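Long-range contacts in Keto/oxoacid ferredoxin oxidoreductase, gamma subunit (Geobacter sulfurreducens, PDB 3ON3), which probably takes part, as the gamma subunit of a multisubunit enzyme, in the ferredoxin-linked oxidation of 2-oxoacids: residues R9-G14 against L74-Q79; D33-V38 against I58-V63; Q39-G44 against S52-I57; V94-S99 against T113-I118. All coordinates share one frame; numbering follows the deposited sequence.

How the contacts relate
The four contacts sample one six-stranded mixed sheet, ordered 36-43, 52-59, 6-12, 71-76, 93-98, 111-115. Contact 1 is central, and its centre is about 11 Å from that of contact 3 and about 10 Å from that of contact 4; backbone hydrogen bonds probably link it to both. Contacts 2 and 3 share the hairpin of strands 36-43 and 52-59, with centres about 17 Å apart, whereas contacts 2 and 4 are about 26 Å apart between centres. Along the chain, contact 1 brackets contact 2, which brackets contact 3; contact 4 follows. Contacts 2 and 3 touch the second subunit, so the sheet continues through the dimer, while contact 4 lies at the other margin.

Contact 1 of 4, residues R9-G14 against L74-Q79; sequences RFSGAG and LLALTQ
R9-G14 and L74-Q79 form a buried pair of parallel strands in the middle of the sheet, their short axes 4.6 Å apart and inclined by 14°. R9 pairs with L74, F10 with L75 and S11 with A76. L75 N donates to R9 O at 2.7 Å in a nearly linear bond, and L77 N continues the pattern to S11 O at 2.9 Å. S11 grips L75 O twice: its backbone N, 2.7 Å away, comes from above the carbonyl plane, while OG, at the same distance from L75 O, lies in that plane on a lone pair. The hydroxyl gets there because chi1 (64°) sets OG between the backbone N and the carbonyl carbon, and L74 CD1 closes on it at 3.6 Å. Such parallel pairing, with helices on both faces, is the core of a layered alpha/beta fold. On the face carrying F10 and L75, helix 131-143 covers the strands; L75 CD2 meets the F10 ring at its edge, 4.0 Å from CD1, the two side chains crossing at about a right angle. S11 and A76 pack on helix 79-85 instead. T78 is the N-cap of that helix, its OG1 bonded to A81 N, while its CG2 lies 4.0 Å from A13 N. The extended R9 side chain leads away to salt bridges with E7 and D88.

Contact 2 of 4, residues D33-V38 against I58-V63; sequences DGKQAV and ISDGPV
Q36 turns CG anti to its own carbonyl carbon (chi1 -44°), which sets CG against G61 O at a modelled separation too short to be trusted, and chi2 (-119°) then turns CD along the G61-P62 turn that follows the partner strand. Q36 CB, placed by the backbone, touches V63 CG2 at 3.7 Å. At V38, CG1 is placed between the backbone N and the carbonyl carbon (chi1 70°), and it meets V63 CG1 at 3.6 Å. Between these side chains the backbones pair as the open end of the antiparallel hairpin of strands 36-43 and 52-59. Q36 and S59 form a hydrogen-bonded pair, Q36 N giving to S59 O at 3.0 Å and S59 N giving back to Q36 O at 3.2 Å. A37 and I58 follow as a non-hydrogen-bonded pair, with A37 CB 4.0 Å from I58 CG1 on the face packed against helix 18-32. Beyond the strand, S59 OG accepts from G61 N, an ST turn that shapes the chain next to Q36. The extended K35 side chain runs over I58, its CD 3.8 Å from I58 CG2, and hands its ammonium group to V145 O. A37 and V38 also pair with a strand of the second subunit. K35 NZ and D60 OD1 remain 5.0 Å apart, so cohesion between the two segments rests on backbone hydrogen bonds and carbon contacts, and the opposite charges would add at most a diffuse attraction.

Contact 3 of 4, residues Q39-G44 against S52-I57; sequences QSQSYG and SKSEVI
The hairpin of strands 36-43 and 52-59 continues here, Q39-G44 running antiparallel to S52-I57 beside the subunit interface. The axes of the short segments 39-43 and 52-57 make an angle of 149° and come within 4.8 Å. S40 and E55 are the hydrogen-bonded pair: E55 N donates to S40 O at 2.8 Å and S40 N to E55 O at 3.1 Å. Q39 and V56 form the adjoining non-hydrogen-bonded pair. Q39 and Q41 bring their amides together over S54. With CG of Q39 anti to the backbone N (chi1 -166°) and both chains bent at chi2, each amide gives an N-H to the other's oxygen: Q39 NE2 to Q41 OE1 at 2.6 Å, and Q41 NE2 to Q39 OE1 at 2.9 Å. Each donated bond lies near the plane of the amide that gives it, which fixes the rotation of both groups. Beneath them S54 CB sits 3.0 Å from Q41 OE1 and 3.6 Å from Q39 NE2, while S54 OG bonds to L18 O. Q39 OE1 also accepts from Q41 NE2 of the second subunit, and Q41 NE2 gives to Q39 OE1 there. An alanine at Q39 would probably leave Q41 in both subunits without an amide mate and free the end of that side chain to turn. On the other face K53 NZ reaches E55 OE2 at 2.7 Å, a salt bridge that probably eases the repulsion between E55 and the nearby carboxylate of E7. Antiparallel pairing of strand 36-43 with a strand of the second subunit makes this an edge-strand dimer with a continuous intersubunit beta sheet.

Contact 4 of 4, residues V94-S99 against T113-I118; sequences VLLVDS and TAFNII
The F115 ring is met obliquely by L96 CD1, 4.1 Å from CE2, while I117 CG1 lies over one face, 3.7 Å above the plane and offset toward the rim; N116 OD1 stands in plane at the edge. These residues pack where two parallel strands at the margin of the alpha/beta sheet, 93-98 and 111-115, run side by side and the second passes into helix 117-125. The short strand axes are inclined by 15°. T113 N donates to L95 O at 2.9 Å and V97 N to T113 O at 3.2 Å, each bond nearly straight. On the face of L96 and T113, helices 131-143 and 164-181 cover the pair; on the other face V97 CG2 touches A114 CB at 3.7 Å. D98 ties the strand to the start of the helix. Its CG lies anti to the backbone N (chi1 175°), and OD2 accepts from I118 N at 2.9 Å, met nearly along its C-O bond, while OD1 takes the N-H of L101. Two backbone donors thus fix the carboxylate's rotation, and the helix start would be expected to favour its negative charge. An alanine at D98 would probably leave I118 N and L101 N without their acceptor and open a gap beside I118 CD1, which now rests against the carboxylate. At the end of the strand pair, S99 N approaches F115 O at 3.0 Å from above the carbonyl plane, 61° out of it.

Contact 1 of 4, residues R9-G14 against L74-Q79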
loop_
_atom_site.group_PDB
_atom_site.type_symbol
_atom_site.label_atom_id
_atom_site.label_comp_id
_atom_site.label_asym_id
_atom_site.label_seq_id
_atom_site.Cartn_x
_atom_site.Cartn_y
_atom_site.Cartn_z
ATOM N N ARG B 9 -10.939 -1.379 8.461
ATOM C CA ARG B 9 -9.803 -2.277 8.436
ATOM C C ARG B 9 -10.125 -3.492 7.600
ATOM O O ARG B 9 -11.238 -4.022 7.642
ATOM C CB ARG B 9 -9.380 -2.683 9.850
ATOM C CG ARG B 9 -9.079 -1.496 10.717
ATOM C CD ARG B 9 -8.515 -1.899 12.064
ATOM N NE ARG B 9 -8.634 -0.786 12.995
ATOM C CZ ARG B 9 -8.197 -0.798 14.246
ATOM N NH1 ARG B 9 -7.590 -1.875 14.726
ATOM N NH2 ARG B 9 -8.371 0.272 15.016
ATOM N N PHE B 10 -9.142 -3.904 6.817
ATOM C CA PHE B 10 -9.278 -5.070 5.974
ATOM C C PHE B 10 -8.334 -6.090 6.565
ATOM O O PHE B 10 -7.116 -5.897 6.545
ATOM C CB PHE B 10 -8.863 -4.748 4.535
ATOM C CG PHE B 10 -9.623 -3.602 3.913
ATOM C CD1 PHE B 10 -10.740 -3.841 3.123
ATOM C CD2 PHE B 10 -9.216 -2.287 4.114
ATOM C CE1 PHE B 10 -11.446 -2.786 2.542
ATOM C CE2 PHE B 10 -9.899 -1.230 3.533
ATOM C CZ PHE B 10 -11.020 -1.477 2.742
ATOM N N SER B 11 -8.886 -7.160 7.121
ATOM C CA SER B 11 -8.040 -8.165 7.746
ATOM C C SER B 11 -8.275 -9.553 7.180
ATOM O O SER B 11 -9.322 -9.845 6.597
ATOM C CB SER B 11 -8.167 -8.148 9.281
ATOM O OG SER B 11 -9.468 -8.496 9.730
ATOM N N GLY B 12 -7.278 -10.403 7.345
ATOM C CA GLY B 12 -7.354 -11.764 6.870
ATOM C C GLY B 12 -5.958 -12.314 6.961
ATOM O O GLY B 12 -5.311 -12.175 7.993
ATOM N N ALA B 13 -5.486 -12.911 5.875
ATOM C CA ALA B 13 -4.172 -13.526 5.868
ATOM C C ALA B 13 -3.254 -12.793 4.907
ATOM O O ALA B 13 -3.693 -11.945 4.132
ATOM C CB ALA B 13 -4.269 -14.991 5.503
ATOM N N GLY B 14 -1.981 -13.159 4.958
ATOM C CA GLY B 14 -0.923 -12.450 4.274
ATOM C C GLY B 14 -1.055 -12.265 2.791
ATOM O O GLY B 14 -0.939 -11.149 2.300
ATOM N N LEU B 74 -15.081 -3.370 9.705
ATOM C CA LEU B 74 -14.001 -4.346 9.678
ATOM C C LEU B 74 -14.270 -5.507 8.735
ATOM O O LEU B 74 -15.303 -6.174 8.817
ATOM C CB LEU B 74 -13.734 -4.883 11.084
ATOM C CG LEU B 74 -12.782 -6.083 11.128
ATOM C CD1 LEU B 74 -11.300 -5.658 10.948
ATOM C CD2 LEU B 74 -12.961 -6.875 12.412
ATOM N N LEU B 75 -13.322 -5.749 7.840
ATOM C CA LEU B 75 -13.373 -6.941 7.021
ATOM C C LEU B 75 -12.500 -8.004 7.658
ATOM O O LEU B 75 -11.386 -7.716 8.042
ATOM C CB LEU B 75 -12.841 -6.650 5.624
ATOM C CG LEU B 75 -12.595 -7.954 4.861
ATOM C CD1 LEU B 75 -13.922 -8.595 4.456
ATOM C CD2 LEU B 75 -11.711 -7.720 3.642
ATOM N N ALA B 76 -13.013 -9.225 7.760
ATOM C CA ALA B 76 -12.224 -10.371 8.205
ATOM C C ALA B 76 -12.428 -11.557 7.265
ATOM O O ALA B 76 -13.504 -12.148 7.217
ATOM C CB ALA B 76 -12.584 -10.757 9.645
ATOM N N LEU B 77 -11.386 -11.915 6.525
ATOM C CA LEU B 77 -11.490 -13.017 5.576
ATOM C C LEU B 77 -11.184 -14.377 6.226
ATOM O O LEU B 77 -11.484 -15.431 5.652
ATOM C CB LEU B 77 -10.581 -12.768 4.361
ATOM C CG LEU B 77 -11.045 -11.696 3.360
ATOM C CD1 LEU B 77 -9.996 -11.469 2.268
ATOM C CD2 LEU B 77 -12.411 -12.051 2.748
ATOM N N THR B 78 -10.595 -14.342 7.421
ATOM C CA THR B 78 -10.280 -15.558 8.182
ATOM C C THR B 78 -10.770 -15.470 9.625
ATOM O O THR B 78 -10.876 -14.377 10.181
ATOM C CB THR B 78 -8.755 -15.836 8.234
ATOM O OG1 THR B 78 -8.122 -14.874 9.088
ATOM C CG2 THR B 78 -8.133 -15.784 6.839
ATOM N N GLN B 79 -11.063 -16.626 10.217
ATOM C CA GLN B 79 -11.451 -16.747 11.636
ATOM C C GLN B 79 -10.449 -16.070 12.570
ATOM O O GLN B 79 -10.814 -15.328 13.483
ATOM C CB GLN B 79 -11.580 -18.228 12.023
ATOM C CG GLN B 79 -12.158 -18.471 13.416
ATOM C CD GLN B 79 -13.586 -17.981 13.538
ATOM O OE1 GLN B 79 -14.493 -18.522 12.914
ATOM N NE2 GLN B 79 -13.791 -16.949 14.347
#

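Contact 2 of 4, residues D33-V38 against I58-V63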
loop_
_atom_site.group_PDB
_atom_site.type_symbol
_atom_site.label_atom_id
_atom_site.label_comp_id
_atom_site.label_asym_id
_atom_site.label_seq_id
_atom_site.Cartn_x
_atom_site.Cartn_y
_atom_site.Cartn_z
ATOM N N ASP B 33 -13.258 10.783 -4.874
ATOM C CA ASP B 33 -14.387 11.349 -4.133
ATOM C C ASP B 33 -14.117 12.713 -3.507
ATOM O O ASP B 33 -15.027 13.325 -2.964
ATOM C CB ASP B 33 -14.942 10.361 -3.105
ATOM C CG ASP B 33 -16.350 9.893 -3.461
ATOM O OD1 ASP B 33 -16.843 10.286 -4.540
ATOM O OD2 ASP B 33 -16.964 9.142 -2.675
ATOM N N GLY B 34 -12.874 13.188 -3.597
ATOM C CA GLY B 34 -12.531 14.508 -3.104
ATOM C C GLY B 34 -12.317 14.594 -1.599
ATOM O O GLY B 34 -12.235 15.678 -1.024
ATOM N N LYS B 35 -12.230 13.452 -0.940
ATOM C CA LYS B 35 -11.961 13.478 0.494
ATOM C C LYS B 35 -10.463 13.337 0.794
ATOM O O LYS B 35 -9.632 13.298 -0.119
ATOM C CB LYS B 35 -12.781 12.399 1.215
ATOM C CG LYS B 35 -14.279 12.526 0.976
ATOM C CD LYS B 35 -15.056 11.329 1.519
ATOM C CE LYS B 35 -16.571 11.553 1.401
ATOM N NZ LYS B 35 -17.363 10.481 2.072
ATOM N N GLN B 36 -10.127 13.281 2.076
ATOM C CA GLN B 36 -8.760 13.028 2.505
ATOM C C GLN B 36 -8.690 11.589 2.979
ATOM O O GLN B 36 -9.690 11.027 3.401
ATOM C CB GLN B 36 -8.374 13.969 3.647
ATOM C CG GLN B 36 -8.811 15.407 3.426
ATOM C CD GLN B 36 -7.649 16.369 3.388
ATOM O OE1 GLN B 36 -6.555 16.021 2.942
ATOM N NE2 GLN B 36 -7.878 17.591 3.855
ATOM N N ALA B 37 -7.513 10.987 2.916
ATOM C CA ALA B 37 -7.394 9.610 3.350
ATOM C C ALA B 37 -5.962 9.227 3.668
ATOM O O ALA B 37 -5.006 9.760 3.099
ATOM C CB ALA B 37 -7.984 8.659 2.316
ATOM N N VAL B 38 -5.837 8.286 4.589
ATOM C CA VAL B 38 -4.549 7.752 4.966
ATOM C C VAL B 38 -4.667 6.232 4.984
ATOM O O VAL B 38 -5.631 5.672 5.506
ATOM C CB VAL B 38 -4.090 8.347 6.309
ATOM C CG1 VAL B 38 -4.941 7.817 7.448
ATOM C CG2 VAL B 38 -2.595 8.097 6.545
ATOM N N ILE B 58 -10.683 7.798 6.496
ATOM C CA ILE B 58 -11.195 8.751 5.521
ATOM C C ILE B 58 -11.903 9.855 6.272
ATOM O O ILE B 58 -12.499 9.625 7.323
ATOM C CB ILE B 58 -12.166 8.037 4.552
ATOM C CG1 ILE B 58 -11.394 7.040 3.681
ATOM C CG2 ILE B 58 -12.982 9.031 3.714
ATOM C CD1 ILE B 58 -12.283 5.971 3.077
ATOM N N SER B 59 -11.835 11.067 5.747
ATOM C CA SER B 59 -12.535 12.163 6.388
ATOM C C SER B 59 -12.725 13.340 5.448
ATOM O O SER B 59 -11.936 13.548 4.509
ATOM C CB SER B 59 -11.794 12.596 7.649
ATOM O OG SER B 59 -12.532 13.574 8.343
ATOM N N ASP B 60 -13.792 14.094 5.692
ATOM C CA ASP B 60 -14.039 15.329 4.966
ATOM C C ASP B 60 -12.929 16.330 5.261
ATOM O O ASP B 60 -12.655 17.229 4.460
ATOM C CB ASP B 60 -15.397 15.914 5.350
ATOM C CG ASP B 60 -16.544 15.246 4.622
ATOM O OD1 ASP B 60 -16.498 15.182 3.374
ATOM O OD2 ASP B 60 -17.496 14.793 5.291
ATOM N N GLY B 61 -12.288 16.168 6.413
ATOM C CA GLY B 61 -11.170 17.015 6.777
ATOM C C GLY B 61 -9.856 16.262 6.852
ATOM O O GLY B 61 -9.690 15.216 6.215
ATOM N N PRO B 62 -8.909 16.802 7.633
ATOM C CA PRO B 62 -7.594 16.212 7.902
ATOM C C PRO B 62 -7.705 14.816 8.504
ATOM O O PRO B 62 -8.627 14.540 9.276
ATOM C CB PRO B 62 -6.990 17.178 8.923
ATOM C CG PRO B 62 -7.647 18.482 8.633
ATOM C CD PRO B 62 -9.054 18.127 8.259
ATOM N N VAL B 63 -6.758 13.952 8.150
ATOM C CA VAL B 63 -6.779 12.553 8.556
ATOM C C VAL B 63 -5.366 12.080 8.918
ATOM O O VAL B 63 -4.829 11.164 8.295
ATOM C CB VAL B 63 -7.340 11.663 7.417
ATOM C CG1 VAL B 63 -7.568 10.258 7.904
ATOM C CG2 VAL B 63 -8.635 12.225 6.878
#

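Contact 3 of 4, residues Q39-G44 against S52-I57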
loop_
_atom_site.group_PDB
_atom_site.type_symbol
_atom_site.label_atom_id
_atom_site.label_comp_id
_atom_site.label_asym_id
_atom_site.label_seq_id
_atom_site.Cartn_x
_atom_site.Cartn_y
_atom_site.Cartn_z
ATOM N N GLN B 39 -3.716 5.565 4.349
ATOM C CA GLN B 39 -3.716 4.106 4.292
ATOM C C GLN B 39 -2.398 3.598 4.888
ATOM O O GLN B 39 -1.349 4.179 4.646
ATOM C CB GLN B 39 -3.870 3.643 2.846
ATOM C CG GLN B 39 -4.210 2.181 2.689
ATOM C CD GLN B 39 -3.024 1.274 2.964
ATOM O OE1 GLN B 39 -1.893 1.566 2.560
ATOM N NE2 GLN B 39 -3.278 0.161 3.643
ATOM N N SER B 40 -2.445 2.526 5.664
ATOM C CA SER B 40 -1.242 2.069 6.362
ATOM C C SER B 40 -1.375 0.658 6.899
ATOM O O SER B 40 -2.479 0.163 7.084
ATOM C CB SER B 40 -0.916 2.998 7.529
ATOM O OG SER B 40 -1.863 2.834 8.569
ATOM N N GLN B 41 -0.232 0.028 7.149
ATOM C CA GLN B 41 -0.170 -1.290 7.772
ATOM C C GLN B 41 1.020 -1.359 8.713
ATOM O O GLN B 41 2.101 -0.845 8.401
ATOM C CB GLN B 41 -0.052 -2.403 6.727
ATOM C CG GLN B 41 0.588 -1.955 5.429
ATOM C CD GLN B 41 -0.402 -1.227 4.534
ATOM O OE1 GLN B 41 -1.556 -1.638 4.415
ATOM N NE2 GLN B 41 0.047 -0.148 3.895
ATOM N N SER B 42 0.812 -2.009 9.856
ATOM C CA SER B 42 1.860 -2.209 10.847
ATOM C C SER B 42 2.432 -3.619 10.798
ATOM O O SER B 42 1.718 -4.585 10.511
ATOM C CB SER B 42 1.328 -1.929 12.253
ATOM O OG SER B 42 1.070 -0.548 12.434
ATOM N N TYR B 43 3.731 -3.714 11.082
ATOM C CA TYR B 43 4.433 -4.985 11.223
ATOM C C TYR B 43 5.142 -5.049 12.567
ATOM O O TYR B 43 5.634 -4.037 13.059
ATOM C CB TYR B 43 5.487 -5.137 10.134
ATOM C CG TYR B 43 4.965 -5.065 8.730
ATOM C CD1 TYR B 43 4.881 -6.211 7.947
ATOM C CD2 TYR B 43 4.567 -3.849 8.173
ATOM C CE1 TYR B 43 4.408 -6.155 6.655
ATOM C CE2 TYR B 43 4.086 -3.781 6.880
ATOM C CZ TYR B 43 4.009 -4.939 6.127
ATOM O OH TYR B 43 3.559 -4.886 4.830
ATOM N N GLY B 44 5.218 -6.249 13.135
ATOM C CA GLY B 44 5.926 -6.484 14.383
ATOM C C GLY B 44 5.583 -7.822 15.020
ATOM O O GLY B 44 4.543 -7.954 15.665
ATOM N N SER B 52 -3.600 -10.742 9.746
ATOM C CA SER B 52 -2.982 -9.457 9.454
ATOM C C SER B 52 -4.027 -8.451 9.005
ATOM O O SER B 52 -5.140 -8.832 8.650
ATOM C CB SER B 52 -1.904 -9.647 8.392
ATOM O OG SER B 52 -1.202 -10.850 8.656
ATOM N N LYS B 53 -3.677 -7.171 9.037
ATOM C CA LYS B 53 -4.625 -6.130 8.656
ATOM C C LYS B 53 -3.939 -4.952 7.993
ATOM O O LYS B 53 -2.743 -4.696 8.212
ATOM C CB LYS B 53 -5.385 -5.609 9.873
ATOM C CG LYS B 53 -4.491 -4.871 10.870
ATOM C CD LYS B 53 -5.302 -4.050 11.847
ATOM C CE LYS B 53 -4.392 -3.247 12.757
ATOM N NZ LYS B 53 -3.549 -2.320 11.964
ATOM N N SER B 54 -4.716 -4.240 7.183
ATOM C CA SER B 54 -4.335 -2.927 6.690
ATOM C C SER B 54 -5.469 -1.968 7.062
ATOM O O SER B 54 -6.617 -2.389 7.244
ATOM C CB SER B 54 -4.093 -2.961 5.181
ATOM O OG SER B 54 -5.308 -2.792 4.465
ATOM N N GLU B 55 -5.150 -0.692 7.221
ATOM C CA GLU B 55 -6.143 0.263 7.700
ATOM C C GLU B 55 -6.359 1.406 6.727
ATOM O O GLU B 55 -5.451 1.776 5.974
ATOM C CB GLU B 55 -5.731 0.848 9.048
ATOM C CG GLU B 55 -5.735 -0.134 10.193
ATOM C CD GLU B 55 -5.392 0.540 11.503
ATOM O OE1 GLU B 55 -5.350 1.791 11.527
ATOM O OE2 GLU B 55 -5.169 -0.174 12.505
ATOM N N VAL B 56 -7.564 1.961 6.742
ATOM C CA VAL B 56 -7.820 3.191 6.012
ATOM C C VAL B 56 -8.696 4.121 6.843
ATOM O O VAL B 56 -9.673 3.701 7.466
ATOM C CB VAL B 56 -8.401 2.948 4.576
ATOM C CG1 VAL B 56 -9.634 2.068 4.629
ATOM C CG2 VAL B 56 -8.718 4.283 3.880
ATOM N N ILE B 57 -8.314 5.386 6.865
ATOM C CA ILE B 57 -9.063 6.393 7.581
ATOM C C ILE B 57 -9.397 7.482 6.585
ATOM O O ILE B 57 -8.513 8.003 5.901
ATOM C CB ILE B 57 -8.257 7.002 8.744
ATOM C CG1 ILE B 57 -7.683 5.903 9.656
ATOM C CG2 ILE B 57 -9.129 7.979 9.526
ATOM C CD1 ILE B 57 -6.581 6.408 10.587
#

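Contact 4 of 4, residues V94-S99 against T113-I118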
loop_
_atom_site.group_PDB
_atom_site.type_symbol
_atom_site.label_atom_id
_atom_site.label_comp_id
_atom_site.label_asym_id
_atom_site.label_seq_id
_atom_site.Cartn_x
_atom_site.Cartn_y
_atom_site.Cartn_z
ATOM N N VAL B 94 -19.740 -1.895 11.299
ATOM C CA VAL B 94 -19.909 -2.825 10.189
ATOM C C VAL B 94 -18.946 -3.999 10.307
ATOM O O VAL B 94 -17.736 -3.821 10.427
ATOM C CB VAL B 94 -19.718 -2.106 8.818
ATOM C CG1 VAL B 94 -19.453 -3.103 7.689
ATOM C CG2 VAL B 94 -20.932 -1.261 8.504
ATOM N N LEU B 95 -19.487 -5.206 10.288
ATOM C CA LEU B 95 -18.642 -6.381 10.362
ATOM C C LEU B 95 -18.888 -7.256 9.157
ATOM O O LEU B 95 -19.937 -7.833 9.020
ATOM C CB LEU B 95 -18.891 -7.161 11.652
ATOM C CG LEU B 95 -18.191 -8.528 11.728
ATOM C CD1 LEU B 95 -16.690 -8.384 11.562
ATOM C CD2 LEU B 95 -18.520 -9.273 13.020
ATOM N N LEU B 96 -17.910 -7.327 8.265
ATOM C CA LEU B 96 -18.024 -8.135 7.063
ATOM C C LEU B 96 -17.035 -9.278 7.123
ATOM O O LEU B 96 -15.815 -9.063 7.245
ATOM C CB LEU B 96 -17.760 -7.282 5.818
ATOM C CG LEU B 96 -17.606 -8.003 4.473
ATOM C CD1 LEU B 96 -18.952 -8.591 3.986
ATOM C CD2 LEU B 96 -17.021 -7.074 3.431
ATOM N N VAL B 97 -17.554 -10.494 7.028
ATOM C CA VAL B 97 -16.701 -11.674 7.085
ATOM C C VAL B 97 -16.966 -12.591 5.899
ATOM O O VAL B 97 -17.977 -12.448 5.230
ATOM C CB VAL B 97 -16.884 -12.448 8.425
ATOM C CG1 VAL B 97 -16.714 -11.505 9.609
ATOM C CG2 VAL B 97 -18.252 -13.135 8.494
ATOM N N ASP B 98 -16.044 -13.510 5.629
ATOM C CA ASP B 98 -16.330 -14.606 4.716
ATOM C C ASP B 98 -17.040 -15.723 5.485
ATOM O O ASP B 98 -16.608 -16.109 6.574
ATOM C CB ASP B 98 -15.063 -15.128 4.043
ATOM C CG ASP B 98 -15.331 -16.352 3.177
ATOM O OD1 ASP B 98 -15.800 -17.370 3.713
ATOM O OD2 ASP B 98 -15.082 -16.304 1.960
ATOM N N SER B 99 -18.131 -16.235 4.923
ATOM C CA SER B 99 -19.003 -17.152 5.663
ATOM C C SER B 99 -18.533 -18.605 5.665
ATOM O O SER B 99 -18.913 -19.383 6.541
ATOM C CB SER B 99 -20.439 -17.071 5.144
ATOM O OG SER B 99 -20.505 -17.468 3.790
ATOM N N THR B 113 -22.556 -8.772 8.291
ATOM C CA THR B 113 -22.889 -9.350 7.006
ATOM C C THR B 113 -21.887 -10.425 6.676
ATOM O O THR B 113 -20.694 -10.237 6.870
ATOM C CB THR B 113 -22.876 -8.304 5.880
ATOM O OG1 THR B 113 -23.869 -7.312 6.156
ATOM C CG2 THR B 113 -23.180 -8.964 4.533
ATOM N N ALA B 114 -22.379 -11.551 6.175
ATOM C CA ALA B 114 -21.518 -12.679 5.864
ATOM C C ALA B 114 -21.917 -13.310 4.542
ATOM O O ALA B 114 -23.084 -13.608 4.325
ATOM C CB ALA B 114 -21.582 -13.722 6.993
ATOM N N PHE B 115 -20.949 -13.497 3.655
ATOM C CA PHE B 115 -21.193 -14.259 2.439
ATOM C C PHE B 115 -19.924 -14.898 1.947
ATOM O O PHE B 115 -18.852 -14.665 2.505
ATOM C CB PHE B 115 -21.912 -13.443 1.336
ATOM C CG PHE B 115 -21.047 -12.433 0.607
ATOM C CD1 PHE B 115 -20.409 -12.775 -0.578
ATOM C CD2 PHE B 115 -20.934 -11.127 1.070
ATOM C CE1 PHE B 115 -19.642 -11.845 -1.289
ATOM C CE2 PHE B 115 -20.169 -10.176 0.375
ATOM C CZ PHE B 115 -19.517 -10.539 -0.812
ATOM N N ASN B 116 -20.061 -15.736 0.927
ATOM C CA ASN B 116 -18.939 -16.495 0.398
ATOM C C ASN B 116 -18.004 -15.646 -0.459
ATOM O O ASN B 116 -17.859 -15.884 -1.650
ATOM C CB ASN B 116 -19.442 -17.714 -0.383
ATOM C CG ASN B 116 -20.335 -17.338 -1.555
ATOM O OD1 ASN B 116 -20.858 -16.218 -1.637
ATOM N ND2 ASN B 116 -20.517 -18.278 -2.470
ATOM N N ILE B 117 -17.370 -14.662 0.169
ATOM C CA ILE B 117 -16.462 -13.742 -0.518
ATOM C C ILE B 117 -15.405 -14.437 -1.364
ATOM O O ILE B 117 -15.214 -14.118 -2.540
ATOM C CB ILE B 117 -15.721 -12.834 0.479
ATOM C CG1 ILE B 117 -16.715 -11.945 1.233
ATOM C CG2 ILE B 117 -14.709 -11.973 -0.258
ATOM C CD1 ILE B 117 -16.130 -11.210 2.450
ATOM N N ILE B 118 -14.697 -15.370 -0.749
ATOM C CA ILE B 118 -13.585 -16.029 -1.415
ATOM C C ILE B 118 -14.094 -16.882 -2.574
ATOM O O ILE B 118 -13.509 -16.911 -3.650
ATOM C CB ILE B 118 -12.751 -16.879 -0.416
ATOM C CG1 ILE B 118 -11.710 -16.003 0.288
ATOM C CG2 ILE B 118 -11.997 -17.949 -1.149
ATOM C CD1 ILE B 118 -11.839 -15.935 1.770
#